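Local coordinates for periplasmic molybdate-binding protein (Azotobacter vinelandii, PDB 1ATG), which binds the tetrahedral oxyanions molybdate and tungstate in the periplasm, probably for delivery to an ABC transporter, at residues 6-10 with 144-148; 36-40 with 52-56; 88-94 with 177-181; 104-110 with 138-143. All coordinates share one frame; numbering follows the deposited sequence. Where two conformers were deposited one is given.

Interaction 1 (6-10 with 144-148). With WO4 (tungstate(VI)ion), chain B; SO4 (sulfate ion), chain D.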
loop_
_atom_site.group_PDB
_atom_site.type_symbol
_atom_site.label_atom_id
_atom_site.label_comp_id
_atom_site.label_asym_id
_atom_site.label_seq_id
_atom_site.Cartn_x
_atom_site.Cartn_y
_atom_site.Cartn_z
ATOM N N THR A 6 7.993 -5.806 1.039
ATOM C CA THR A 6 6.916 -4.993 0.498
ATOM C C THR A 6 6.346 -4.009 1.503
ATOM O O THR A 6 6.213 -4.291 2.690
ATOM C CB THR A 6 5.785 -5.880 -0.048
ATOM O OG1 THR A 6 4.780 -5.054 -0.668
ATOM C CG2 THR A 6 5.081 -6.708 1.021
ATOM N N ALA A 7 5.943 -2.864 0.980
ATOM C CA ALA A 7 5.083 -1.923 1.701
ATOM C C ALA A 7 3.874 -2.737 2.144
ATOM O O ALA A 7 3.347 -3.579 1.396
ATOM C CB ALA A 7 4.686 -0.802 0.766
ATOM N N THR A 8 3.357 -2.438 3.343
ATOM C CA THR A 8 2.299 -3.236 3.912
ATOM C C THR A 8 1.025 -3.277 3.087
ATOM O O THR A 8 0.365 -4.322 3.142
ATOM C CB THR A 8 1.898 -2.839 5.347
ATOM O OG1 THR A 8 1.243 -1.574 5.374
ATOM C CG2 THR A 8 3.093 -2.821 6.283
ATOM N N ASN A 9 0.665 -2.253 2.340
ATOM C CA ASN A 9 -0.571 -2.336 1.567
ATOM C C ASN A 9 -0.632 -3.561 0.663
ATOM O O ASN A 9 -1.724 -4.061 0.388
ATOM C CB ASN A 9 -0.751 -1.099 0.682
ATOM C CG ASN A 9 0.070 -1.114 -0.586
ATOM O OD1 ASN A 9 -0.360 -1.528 -1.681
ATOM N ND2 ASN A 9 1.327 -0.667 -0.448
ATOM N N PHE A 10 0.528 -3.948 0.119
ATOM C CA PHE A 10 0.625 -4.945 -0.929
ATOM C C PHE A 10 0.895 -6.338 -0.415
ATOM O O PHE A 10 1.031 -7.283 -1.211
ATOM C CB PHE A 10 1.743 -4.501 -1.892
ATOM C CG PHE A 10 1.750 -5.124 -3.265
ATOM C CD1 PHE A 10 0.679 -4.986 -4.125
ATOM C CD2 PHE A 10 2.867 -5.835 -3.691
ATOM C CE1 PHE A 10 0.726 -5.543 -5.399
ATOM C CE2 PHE A 10 2.905 -6.407 -4.960
ATOM C CZ PHE A 10 1.821 -6.259 -5.794
ATOM N N ASN A 144 1.266 2.928 12.339
ATOM C CA ASN A 144 2.636 2.914 11.829
ATOM C C ASN A 144 2.764 2.344 10.429
ATOM O O ASN A 144 3.865 2.330 9.898
ATOM C CB ASN A 144 3.594 2.230 12.809
ATOM C CG ASN A 144 3.336 0.752 12.948
ATOM O OD1 ASN A 144 2.544 0.138 12.231
ATOM N ND2 ASN A 144 4.049 0.152 13.910
ATOM N N SER A 145 1.644 1.961 9.823
ATOM C CA SER A 145 1.615 1.418 8.471
ATOM C C SER A 145 0.141 1.344 8.068
ATOM O O SER A 145 -0.729 1.371 8.947
ATOM C CB SER A 145 2.228 0.025 8.414
ATOM O OG SER A 145 1.359 -0.921 8.992
ATOM N N VAL A 146 -0.116 1.172 6.759
ATOM C CA VAL A 146 -1.523 0.972 6.381
ATOM C C VAL A 146 -1.993 -0.410 6.789
ATOM O O VAL A 146 -3.192 -0.631 7.007
ATOM C CB VAL A 146 -1.793 1.321 4.918
ATOM C CG1 VAL A 146 -1.324 0.253 3.953
ATOM C CG2 VAL A 146 -3.282 1.593 4.696
ATOM N N GLY A 147 -1.091 -1.373 6.949
ATOM C CA GLY A 147 -1.432 -2.664 7.541
ATOM C C GLY A 147 -2.032 -2.454 8.938
ATOM O O GLY A 147 -3.081 -3.011 9.277
ATOM N N GLN A 148 -1.397 -1.618 9.752
ATOM C CA GLN A 148 -1.930 -1.337 11.085
ATOM C C GLN A 148 -3.205 -0.512 11.017
ATOM O O GLN A 148 -4.149 -0.802 11.766
ATOM C CB GLN A 148 -0.872 -0.668 11.958
ATOM C CG GLN A 148 -1.384 -0.336 13.357
ATOM C CD GLN A 148 -0.268 0.123 14.270
ATOM O OE1 GLN A 148 0.150 1.278 14.292
ATOM N NE2 GLN A 148 0.252 -0.818 15.066
HETATM W W WO4 B . 2.280 1.608 3.243
HETATM O O1 WO4 B . 2.013 1.007 4.894
HETATM O O2 WO4 B . 1.766 0.447 2.068
HETATM O O3 WO4 B . 1.376 3.098 2.957
HETATM O O4 WO4 B . 3.994 1.958 2.963
HETATM S S SO4 D . -1.702 -4.206 14.491
HETATM O O1 SO4 D . -1.916 -5.659 14.820
HETATM O O2 SO4 D . -3.016 -3.500 14.625
HETATM O O3 SO4 D . -1.191 -4.083 13.088
HETATM O O4 SO4 D . -0.712 -3.612 15.440
#
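Thr8 meets the start of helix 146-154 with its hydroxyl: OG1 accepts from Gly147 N at 2.8 Å and donates to tungstate O1 at 2.7 Å. The torsion that sets OG1 between the backbone N and the carbonyl carbon (chi1 69°) lets one hydroxyl bond the anion and the start of the helix across the cleft. Its methyl CG2 rests on Ser145 CB, 3.7 Å away. A glycine suits position 147 because a CB there would press on Thr8. Val146 N gives a nearly straight bond to tungstate O1 (2.8 Å, 174°), and Val146 CG1 lies 3.6 Å from Asn9 CB. Asn9 grips O2 twice, through its backbone N and through ND2, while OD1 is held by Tyr227 and Gln192, which fixes the amide's rotation. Ser145 OG caps the helix by accepting from Gln148 N at 2.9 Å. Gln148, extended beyond CG, has OE1 accepting from Asn144 N at 2.8 Å and NE2 donating to a sulfate, probably from the crystallisation liquor. A leucine in its place would probably leave Asn144 N without this acceptor. Main-chain NH groups at a helix start, joined by hydroxyl and amide donors, form the interdomain anion pocket of this molybdate-binding (ModA) family.

Interaction 2 (36-40 with 52-56). With WO4 (tungstate(VI)ion), chain B.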
loop_
_atom_site.group_PDB
_atom_site.type_symbol
_atom_site.label_atom_id
_atom_site.label_comp_id
_atom_site.label_asym_id
_atom_site.label_seq_id
_atom_site.Cartn_x
_atom_site.Cartn_y
_atom_site.Cartn_z
ATOM N N SER A 36 6.654 1.904 3.863
ATOM C CA SER A 36 7.631 2.222 2.833
ATOM C C SER A 36 8.847 2.969 3.347
ATOM O O SER A 36 9.987 2.653 2.973
ATOM C CB SER A 36 6.967 3.052 1.720
ATOM O OG SER A 36 5.968 2.273 1.061
ATOM N N GLY A 37 8.654 3.941 4.232
ATOM C CA GLY A 37 9.747 4.735 4.792
ATOM C C GLY A 37 10.752 3.869 5.524
ATOM O O GLY A 37 11.951 3.836 5.201
ATOM N N PRO A 38 10.318 3.157 6.550
ATOM C CA PRO A 38 11.198 2.292 7.324
ATOM C C PRO A 38 11.861 1.234 6.459
ATOM O O PRO A 38 13.047 0.913 6.679
ATOM C CB PRO A 38 10.340 1.687 8.419
ATOM C CG PRO A 38 9.108 2.503 8.460
ATOM C CD PRO A 38 8.969 3.227 7.154
ATOM N N VAL A 39 11.144 0.659 5.484
ATOM C CA VAL A 39 11.779 -0.336 4.610
ATOM C C VAL A 39 12.884 0.318 3.794
ATOM O O VAL A 39 13.975 -0.279 3.685
ATOM C CB VAL A 39 10.750 -1.048 3.725
ATOM C CG1 VAL A 39 11.443 -1.931 2.690
ATOM C CG2 VAL A 39 9.800 -1.886 4.558
ATOM N N TYR A 40 12.660 1.499 3.267
ATOM C CA TYR A 40 13.696 2.249 2.567
ATOM C C TYR A 40 14.913 2.408 3.489
ATOM O O TYR A 40 16.040 2.177 3.048
ATOM C CB TYR A 40 13.148 3.626 2.181
ATOM C CG TYR A 40 14.239 4.620 1.846
ATOM C CD1 TYR A 40 14.795 4.656 0.572
ATOM C CD2 TYR A 40 14.735 5.502 2.799
ATOM C CE1 TYR A 40 15.812 5.539 0.256
ATOM C CE2 TYR A 40 15.747 6.389 2.493
ATOM C CZ TYR A 40 16.279 6.405 1.222
ATOM O OH TYR A 40 17.294 7.294 0.930
ATOM N N PHE A 52 12.306 -4.816 -3.645
ATOM C CA PHE A 52 11.506 -3.947 -2.796
ATOM C C PHE A 52 10.318 -3.405 -3.605
ATOM O O PHE A 52 10.500 -2.780 -4.631
ATOM C CB PHE A 52 12.351 -2.785 -2.277
ATOM C CG PHE A 52 11.652 -1.655 -1.582
ATOM C CD1 PHE A 52 10.572 -1.809 -0.724
ATOM C CD2 PHE A 52 12.130 -0.370 -1.788
ATOM C CE1 PHE A 52 9.994 -0.707 -0.113
ATOM C CE2 PHE A 52 11.556 0.730 -1.165
ATOM C CZ PHE A 52 10.484 0.557 -0.320
ATOM N N PHE A 53 9.120 -3.626 -3.049
ATOM C CA PHE A 53 7.880 -3.049 -3.537
ATOM C C PHE A 53 7.492 -1.893 -2.599
ATOM O O PHE A 53 7.125 -2.134 -1.442
ATOM C CB PHE A 53 6.743 -4.066 -3.550
ATOM C CG PHE A 53 6.921 -5.136 -4.588
ATOM C CD1 PHE A 53 6.624 -4.912 -5.916
ATOM C CD2 PHE A 53 7.402 -6.380 -4.217
ATOM C CE1 PHE A 53 6.804 -5.889 -6.873
ATOM C CE2 PHE A 53 7.574 -7.384 -5.167
ATOM C CZ PHE A 53 7.273 -7.128 -6.493
ATOM N N SER A 54 7.611 -0.676 -3.097
ATOM C CA SER A 54 7.215 0.467 -2.270
ATOM C C SER A 54 5.750 0.835 -2.503
ATOM O O SER A 54 5.183 0.422 -3.545
ATOM C CB SER A 54 8.089 1.669 -2.624
ATOM O OG SER A 54 7.842 2.718 -1.699
ATOM N N ALA A 55 5.165 1.673 -1.654
ATOM C CA ALA A 55 3.837 2.217 -1.907
ATOM C C ALA A 55 3.942 3.580 -2.589
ATOM O O ALA A 55 2.915 4.222 -2.788
ATOM C CB ALA A 55 3.044 2.359 -0.611
ATOM N N ASP A 56 5.141 4.011 -2.975
ATOM C CA ASP A 56 5.334 5.274 -3.663
ATOM C C ASP A 56 6.443 5.122 -4.710
ATOM O O ASP A 56 6.974 4.056 -4.968
ATOM C CB ASP A 56 5.668 6.399 -2.687
ATOM C CG ASP A 56 6.987 6.300 -1.969
ATOM O OD1 ASP A 56 7.848 5.454 -2.266
ATOM O OD2 ASP A 56 7.159 7.118 -1.003
HETATM W W WO4 B . 2.280 1.608 3.243
HETATM O O1 WO4 B . 2.013 1.007 4.894
HETATM O O2 WO4 B . 1.766 0.447 2.068
HETATM O O3 WO4 B . 1.376 3.098 2.957
HETATM O O4 WO4 B . 3.994 1.958 2.963
#
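Ser36 OG stands beside its own backbone N (chi1 -65°), a setting that carries it to Ala55 N and the tungstate together, while Ser54 OG lies anti to its backbone N (chi1 -172°) and comes up alongside Ser36 CB at 3.5 Å. Ser36 OG accepts from Ala55 N at 2.9 Å (159°) and gives its own proton to tungstate O4 at 2.8 Å. Ser36 N, at the start of helix 36-44, donates to that same oxygen, so one residue grips O4 twice. A small hydroxyl that can accept and donate at once fits this buried place. The arrangement belongs to the anion pocket between the two domains of a periplasmic binding protein, where a helix start and the loop after strand 51-53 face the ligand. Ala55 offers only a methyl to the tungstate, its CB 3.5 Å from O2. Ser54 OG donates to Asp56 OD1 at 2.8 Å, coming from above the carboxylate plane; that oxygen also accepts from Ser59 N at the next helix. Farther from the anion the contact turns apolar: Val39 CG1 abuts Phe52 CE1 at 3.4 Å, the two side chains crossing obliquely. Leu63 of helix 58-65 also packs against Phe52.

Interaction 3 (88-94 with 177-181)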
loop_
_atom_site.group_PDB
_atom_site.type_symbol
_atom_site.label_atom_id
_atom_site.label_comp_id
_atom_site.label_asym_id
_atom_site.label_seq_id
_atom_site.Cartn_x
_atom_site.Cartn_y
_atom_site.Cartn_z
ATOM N N LYS A 88 -18.369 -0.970 10.313
ATOM C CA LYS A 88 -19.801 -0.843 10.549
ATOM C C LYS A 88 -20.556 -0.515 9.283
ATOM O O LYS A 88 -20.350 0.543 8.684
ATOM C CB LYS A 88 -20.064 0.294 11.556
ATOM C CG LYS A 88 -21.543 0.452 11.886
ATOM C CD LYS A 88 -21.835 1.350 13.076
ATOM C CE LYS A 88 -23.336 1.378 13.348
ATOM N NZ LYS A 88 -23.715 2.459 14.297
ATOM N N PRO A 89 -21.503 -1.356 8.876
ATOM C CA PRO A 89 -22.333 -1.042 7.723
ATOM C C PRO A 89 -23.100 0.242 7.987
ATOM O O PRO A 89 -23.477 0.537 9.131
ATOM C CB PRO A 89 -23.237 -2.260 7.571
ATOM C CG PRO A 89 -22.554 -3.349 8.321
ATOM C CD PRO A 89 -21.863 -2.657 9.484
ATOM N N GLY A 90 -23.316 1.072 6.968
ATOM C CA GLY A 90 -24.058 2.301 7.109
ATOM C C GLY A 90 -23.341 3.492 7.706
ATOM O O GLY A 90 -23.902 4.596 7.621
ATOM N N LEU A 91 -22.159 3.364 8.309
ATOM C CA LEU A 91 -21.483 4.517 8.889
ATOM C C LEU A 91 -20.858 5.395 7.816
ATOM O O LEU A 91 -21.035 6.614 7.820
ATOM C CB LEU A 91 -20.432 4.095 9.917
ATOM C CG LEU A 91 -19.643 5.230 10.563
ATOM C CD1 LEU A 91 -20.570 6.228 11.244
ATOM C CD2 LEU A 91 -18.601 4.691 11.543
ATOM N N VAL A 92 -20.081 4.809 6.908
ATOM C CA VAL A 92 -19.465 5.571 5.831
ATOM C C VAL A 92 -20.470 5.694 4.689
ATOM O O VAL A 92 -20.822 4.701 4.055
ATOM C CB VAL A 92 -18.159 4.930 5.358
ATOM C CG1 VAL A 92 -17.570 5.723 4.200
ATOM C CG2 VAL A 92 -17.164 4.875 6.510
ATOM N N ASP A 93 -20.880 6.917 4.415
ATOM C CA ASP A 93 -21.787 7.170 3.296
ATOM C C ASP A 93 -20.985 7.247 2.004
ATOM O O ASP A 93 -19.780 7.445 2.003
ATOM C CB ASP A 93 -22.527 8.488 3.507
ATOM C CG ASP A 93 -21.572 9.662 3.535
ATOM O OD1 ASP A 93 -20.789 9.740 4.520
ATOM O OD2 ASP A 93 -21.527 10.485 2.591
ATOM N N ASN A 94 -21.693 7.161 0.876
ATOM C CA ASN A 94 -21.052 7.146 -0.429
ATOM C C ASN A 94 -20.548 8.478 -0.934
ATOM O O ASN A 94 -20.051 8.532 -2.070
ATOM C CB ASN A 94 -22.010 6.505 -1.441
ATOM C CG ASN A 94 -23.265 7.322 -1.636
ATOM O OD1 ASN A 94 -23.373 8.492 -1.300
ATOM N ND2 ASN A 94 -24.259 6.673 -2.239
ATOM N N GLY A 177 -18.581 -4.055 5.627
ATOM C CA GLY A 177 -18.714 -2.796 6.357
ATOM C C GLY A 177 -19.306 -1.703 5.497
ATOM O O GLY A 177 -20.336 -1.890 4.847
ATOM N N SER A 178 -18.664 -0.538 5.492
ATOM C CA SER A 178 -19.089 0.574 4.654
ATOM C C SER A 178 -17.852 1.282 4.106
ATOM O O SER A 178 -16.804 1.251 4.762
ATOM C CB SER A 178 -20.047 1.519 5.356
ATOM O OG SER A 178 -19.480 2.013 6.559
ATOM N N HIS A 179 -17.949 1.881 2.924
ATOM C CA HIS A 179 -16.758 2.508 2.356
ATOM C C HIS A 179 -17.080 3.650 1.418
ATOM O O HIS A 179 -18.172 3.764 0.854
ATOM C CB HIS A 179 -15.897 1.466 1.633
ATOM C CG HIS A 179 -16.518 1.011 0.345
ATOM N ND1 HIS A 179 -17.525 0.062 0.314
ATOM C CD2 HIS A 179 -16.298 1.397 -0.934
ATOM C CE1 HIS A 179 -17.889 -0.142 -0.939
ATOM N NE2 HIS A 179 -17.179 0.655 -1.708
ATOM N N TRP A 180 -16.080 4.507 1.254
ATOM C CA TRP A 180 -16.141 5.636 0.336
ATOM C C TRP A 180 -14.779 5.791 -0.322
ATOM O O TRP A 180 -13.748 5.811 0.354
ATOM C CB TRP A 180 -16.464 6.940 1.046
ATOM C CG TRP A 180 -16.340 8.194 0.233
ATOM C CD1 TRP A 180 -17.035 8.515 -0.906
ATOM C CD2 TRP A 180 -15.460 9.298 0.471
ATOM N NE1 TRP A 180 -16.662 9.751 -1.362
ATOM C CE2 TRP A 180 -15.701 10.263 -0.534
ATOM C CE3 TRP A 180 -14.518 9.577 1.460
ATOM C CZ2 TRP A 180 -15.034 11.478 -0.560
ATOM C CZ3 TRP A 180 -13.853 10.792 1.418
ATOM C CH2 TRP A 180 -14.108 11.734 0.411
ATOM N N PHE A 181 -14.780 5.840 -1.650
ATOM C CA PHE A 181 -13.560 6.117 -2.397
ATOM C C PHE A 181 -13.425 7.613 -2.575
ATOM O O PHE A 181 -14.191 8.237 -3.332
ATOM C CB PHE A 181 -13.583 5.490 -3.799
ATOM C CG PHE A 181 -13.581 3.995 -3.815
ATOM C CD1 PHE A 181 -12.417 3.296 -3.502
ATOM C CD2 PHE A 181 -14.709 3.268 -4.140
ATOM C CE1 PHE A 181 -12.391 1.912 -3.521
ATOM C CE2 PHE A 181 -14.684 1.886 -4.162
ATOM C CZ PHE A 181 -13.532 1.201 -3.855
HETATM O O HOH W 1 -23.026 0.126 4.337
HETATM O O HOH W 2 -20.933 4.007 1.307
#
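Strand 178-180 runs past an irregular loop, 88-94, with no direct backbone-to-backbone hydrogen bond between them. The chains come nearest at Pro89 and Gly177, whose CA atoms are 4.2 Å apart. Gly90 and Gly177 both have positive phi, a region easily reached without a side chain. Where the backbones part, a water bridges them, donating to Val92 O and to His179 O at 2.8 Å each. Ser178 does the direct joining. With OG set between its backbone N and carbonyl carbon (chi1 56°), the hydroxyl enters the curve of the loop, donates to Lys88 O at 2.7 Å and accepts from Val92 N at 2.9 Å (164°). A serine suits the spot, being short and able to serve a carbonyl and an NH on one oxygen. An alanine here would probably leave Lys88 O and Val92 N without their shared partner and the loop freer to shift. Val92, buried, lays CG1 along the strand, 3.6 Å from Trp180 CB. The indole of Trp180 reaches the end of the loop, CD1 lying 3.2 Å from Asn94 O, while Leu99 and Tyr186 also pack on it. Asp93 instead serves its own loop, its carboxylate accepting from the backbone N atoms of Gln95, Lys97 and Val98. Far from the anion pocket, the contact thus belongs to the mixed sheet: Ser178, on a strand antiparallel to strand 75-86, bonds the loop that follows that neighbour.

Interaction 4 (104-110 with 138-143). With ACT (acetate ion), chain C.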
loop_
_atom_site.group_PDB
_atom_site.type_symbol
_atom_site.label_atom_id
_atom_site.label_comp_id
_atom_site.label_asym_id
_atom_site.label_seq_id
_atom_site.Cartn_x
_atom_site.Cartn_y
_atom_site.Cartn_z
ATOM N N TRP A 104 -18.807 9.532 14.932
ATOM C CA TRP A 104 -17.756 8.525 15.030
ATOM C C TRP A 104 -16.685 9.104 15.944
ATOM O O TRP A 104 -16.606 10.335 16.117
ATOM C CB TRP A 104 -17.187 8.170 13.663
ATOM C CG TRP A 104 -16.741 9.360 12.865
ATOM C CD1 TRP A 104 -17.526 10.144 12.059
ATOM C CD2 TRP A 104 -15.425 9.909 12.802
ATOM N NE1 TRP A 104 -16.771 11.143 11.501
ATOM C CE2 TRP A 104 -15.479 11.021 11.927
ATOM C CE3 TRP A 104 -14.199 9.575 13.368
ATOM C CZ2 TRP A 104 -14.352 11.786 11.650
ATOM C CZ3 TRP A 104 -13.090 10.335 13.090
ATOM C CH2 TRP A 104 -13.160 11.440 12.223
ATOM N N ARG A 105 -15.848 8.246 16.482
ATOM C CA ARG A 105 -14.847 8.639 17.459
ATOM C C ARG A 105 -13.500 8.895 16.815
ATOM O O ARG A 105 -13.102 10.065 16.703
ATOM C CB ARG A 105 -14.777 7.570 18.561
ATOM C CG ARG A 105 -16.076 7.478 19.372
ATOM C CD ARG A 105 -16.122 6.197 20.197
ATOM N NE ARG A 105 -16.455 5.077 19.287
ATOM C CZ ARG A 105 -16.813 3.883 19.754
ATOM N NH1 ARG A 105 -16.835 3.647 21.057
ATOM N NH2 ARG A 105 -17.135 2.919 18.917
ATOM N N HIS A 106 -12.780 7.858 16.420
ATOM C CA HIS A 106 -11.459 8.004 15.826
ATOM C C HIS A 106 -11.367 7.472 14.401
ATOM O O HIS A 106 -12.147 6.624 13.976
ATOM C CB HIS A 106 -10.435 7.226 16.665
ATOM C CG HIS A 106 -10.373 7.689 18.090
ATOM N ND1 HIS A 106 -11.082 7.103 19.118
ATOM C CD2 HIS A 106 -9.693 8.726 18.646
ATOM C CE1 HIS A 106 -10.825 7.738 20.255
ATOM N NE2 HIS A 106 -9.988 8.724 19.991
ATOM N N ILE A 107 -10.374 8.001 13.691
ATOM C CA ILE A 107 -10.063 7.552 12.342
ATOM C C ILE A 107 -8.603 7.136 12.334
ATOM O O ILE A 107 -7.705 7.914 12.745
ATOM C CB ILE A 107 -10.351 8.652 11.300
ATOM C CG1 ILE A 107 -10.026 8.116 9.897
ATOM C CG2 ILE A 107 -9.641 9.975 11.567
ATOM C CD1 ILE A 107 -10.567 8.995 8.782
ATOM N N ALA A 108 -8.328 5.918 11.903
ATOM C CA ALA A 108 -6.975 5.393 11.794
ATOM C C ALA A 108 -6.344 5.862 10.493
ATOM O O ALA A 108 -6.868 5.576 9.402
ATOM C CB ALA A 108 -6.975 3.875 11.873
ATOM N N ILE A 109 -5.254 6.623 10.598
ATOM C CA ILE A 109 -4.555 7.111 9.411
ATOM C C ILE A 109 -3.095 6.761 9.591
ATOM O O ILE A 109 -2.476 7.122 10.610
ATOM C CB ILE A 109 -4.720 8.616 9.159
ATOM C CG1 ILE A 109 -6.210 8.977 9.169
ATOM C CG2 ILE A 109 -4.030 9.016 7.860
ATOM C CD1 ILE A 109 -6.546 10.398 8.810
ATOM N N SER A 110 -2.515 6.058 8.627
ATOM C CA SER A 110 -1.098 5.707 8.775
ATOM C C SER A 110 -0.268 6.990 8.730
ATOM O O SER A 110 -0.615 8.003 8.136
ATOM C CB SER A 110 -0.652 4.650 7.791
ATOM O OG SER A 110 -0.887 4.975 6.447
ATOM N N GLU A 138 -8.238 15.569 18.355
ATOM C CA GLU A 138 -7.548 14.333 18.679
ATOM C C GLU A 138 -8.300 13.110 18.175
ATOM O O GLU A 138 -8.335 12.036 18.800
ATOM C CB GLU A 138 -7.266 14.263 20.192
ATOM C CG GLU A 138 -6.335 15.390 20.636
ATOM C CD GLU A 138 -5.836 15.220 22.056
ATOM O OE1 GLU A 138 -6.642 14.846 22.931
ATOM O OE2 GLU A 138 -4.632 15.458 22.293
ATOM N N ARG A 139 -8.930 13.251 17.014
ATOM C CA ARG A 139 -9.674 12.125 16.445
ATOM C C ARG A 139 -8.853 11.293 15.497
ATOM O O ARG A 139 -9.286 10.177 15.177
ATOM C CB ARG A 139 -10.960 12.649 15.814
ATOM C CG ARG A 139 -11.860 13.080 16.985
ATOM C CD ARG A 139 -13.054 13.835 16.486
ATOM N NE ARG A 139 -14.026 12.992 15.803
ATOM C CZ ARG A 139 -15.022 13.503 15.091
ATOM N NH1 ARG A 139 -15.126 14.829 14.958
ATOM N NH2 ARG A 139 -15.911 12.732 14.509
ATOM N N ILE A 140 -7.698 11.767 15.070
ATOM C CA ILE A 140 -6.866 10.977 14.177
ATOM C C ILE A 140 -5.911 10.152 15.013
ATOM O O ILE A 140 -5.225 10.699 15.893
ATOM C CB ILE A 140 -6.071 11.875 13.216
ATOM C CG1 ILE A 140 -7.004 12.686 12.328
ATOM C CG2 ILE A 140 -5.100 11.042 12.394
ATOM C CD1 ILE A 140 -6.312 13.794 11.553
ATOM N N VAL A 141 -5.897 8.854 14.787
ATOM C CA VAL A 141 -5.005 7.957 15.519
ATOM C C VAL A 141 -3.952 7.496 14.526
ATOM O O VAL A 141 -4.258 6.859 13.514
ATOM C CB VAL A 141 -5.754 6.799 16.170
ATOM C CG1 VAL A 141 -4.801 5.899 16.961
ATOM C CG2 VAL A 141 -6.817 7.334 17.125
ATOM N N GLU A 142 -2.710 7.888 14.774
ATOM C CA GLU A 142 -1.609 7.582 13.875
ATOM C C GLU A 142 -1.243 6.121 13.947
ATOM O O GLU A 142 -0.965 5.560 15.011
ATOM C CB GLU A 142 -0.432 8.484 14.273
ATOM C CG GLU A 142 0.702 8.470 13.254
ATOM C CD GLU A 142 1.888 9.258 13.798
ATOM O OE1 GLU A 142 2.610 8.699 14.645
ATOM O OE2 GLU A 142 2.058 10.417 13.385
ATOM N N ALA A 143 -1.291 5.417 12.825
ATOM C CA ALA A 143 -0.896 4.028 12.691
ATOM C C ALA A 143 0.505 3.985 12.079
ATOM O O ALA A 143 0.859 4.915 11.351
ATOM C CB ALA A 143 -1.896 3.264 11.846
HETATM C C ACT C . -13.047 4.395 18.103
HETATM O O ACT C . -13.004 5.006 17.015
HETATM O OXT ACT C . -12.617 4.932 19.167
HETATM C CH3 ACT C . -13.648 3.034 18.206
#
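Arg139 and Trp104 make the tight end of this contact. The guanidinium is tilted over the indole face with NH2 foremost, a cation-pi contact with CZ 3.9 Å from the centroid of the six-membered ring and the two planes 39° apart. A bend at chi3 (72°) brings the group there. Its NE donates to Arg105 O at 3.2 Å, that oxygen lying in the guanidinium plane, while NH2 reaches Trp104 O at 3.0 Å from above the carbonyl plane. NH1 binds Gln137, and NH2 also Gly101. An arginine suits this buried place because its several N-H groups can satisfy carbonyls while its NH2 end sits over the ring. Beyond it, strands 107-110 and 140-143 pair in parallel, with backbone bonds such as Val141 N to Ile107 O at 2.9 Å. On the face bearing Ile107, Ile109 and Ile140, Ile140 CG2 touches Ile109 CD1 at 3.9 Å. The solvent side has fewer contacts: exposed Val141 meets His106 CD2 through CG2, and His106 ND1 donates to acetate OXT, probably from the crystallisation liquor, at 2.7 Å. Helix 131-136 packs on Trp104, Arg139 and Ile140, helix 146-154 covers Ala108, Ser110 and Ala143, and strand 160-164 pairs with the other edge of strand 107-110.

Overall arrangement
The four contacts follow the two-lobed plan of a periplasmic binding protein, and all reach one mixed sheet. Interactions 1 and 2 have centres about 9 Å apart, touch each other through neighbouring strands 2-7 and 51-53, and share the tungstate. Interaction 4 touches interaction 1, since strand 140-143 runs on into helix 146-154, which supplies part of the pocket. Interaction 3 lies about 21 Å from interaction 1 and 29 Å from interaction 2, centre to centre. Along the chain, interactions 2 and 4 are nested inside the loop closed by interaction 1, whereas interaction 3 crosses it. The anion therefore joins segments distant in sequence, consistent with ligand-linked closure of the lobes.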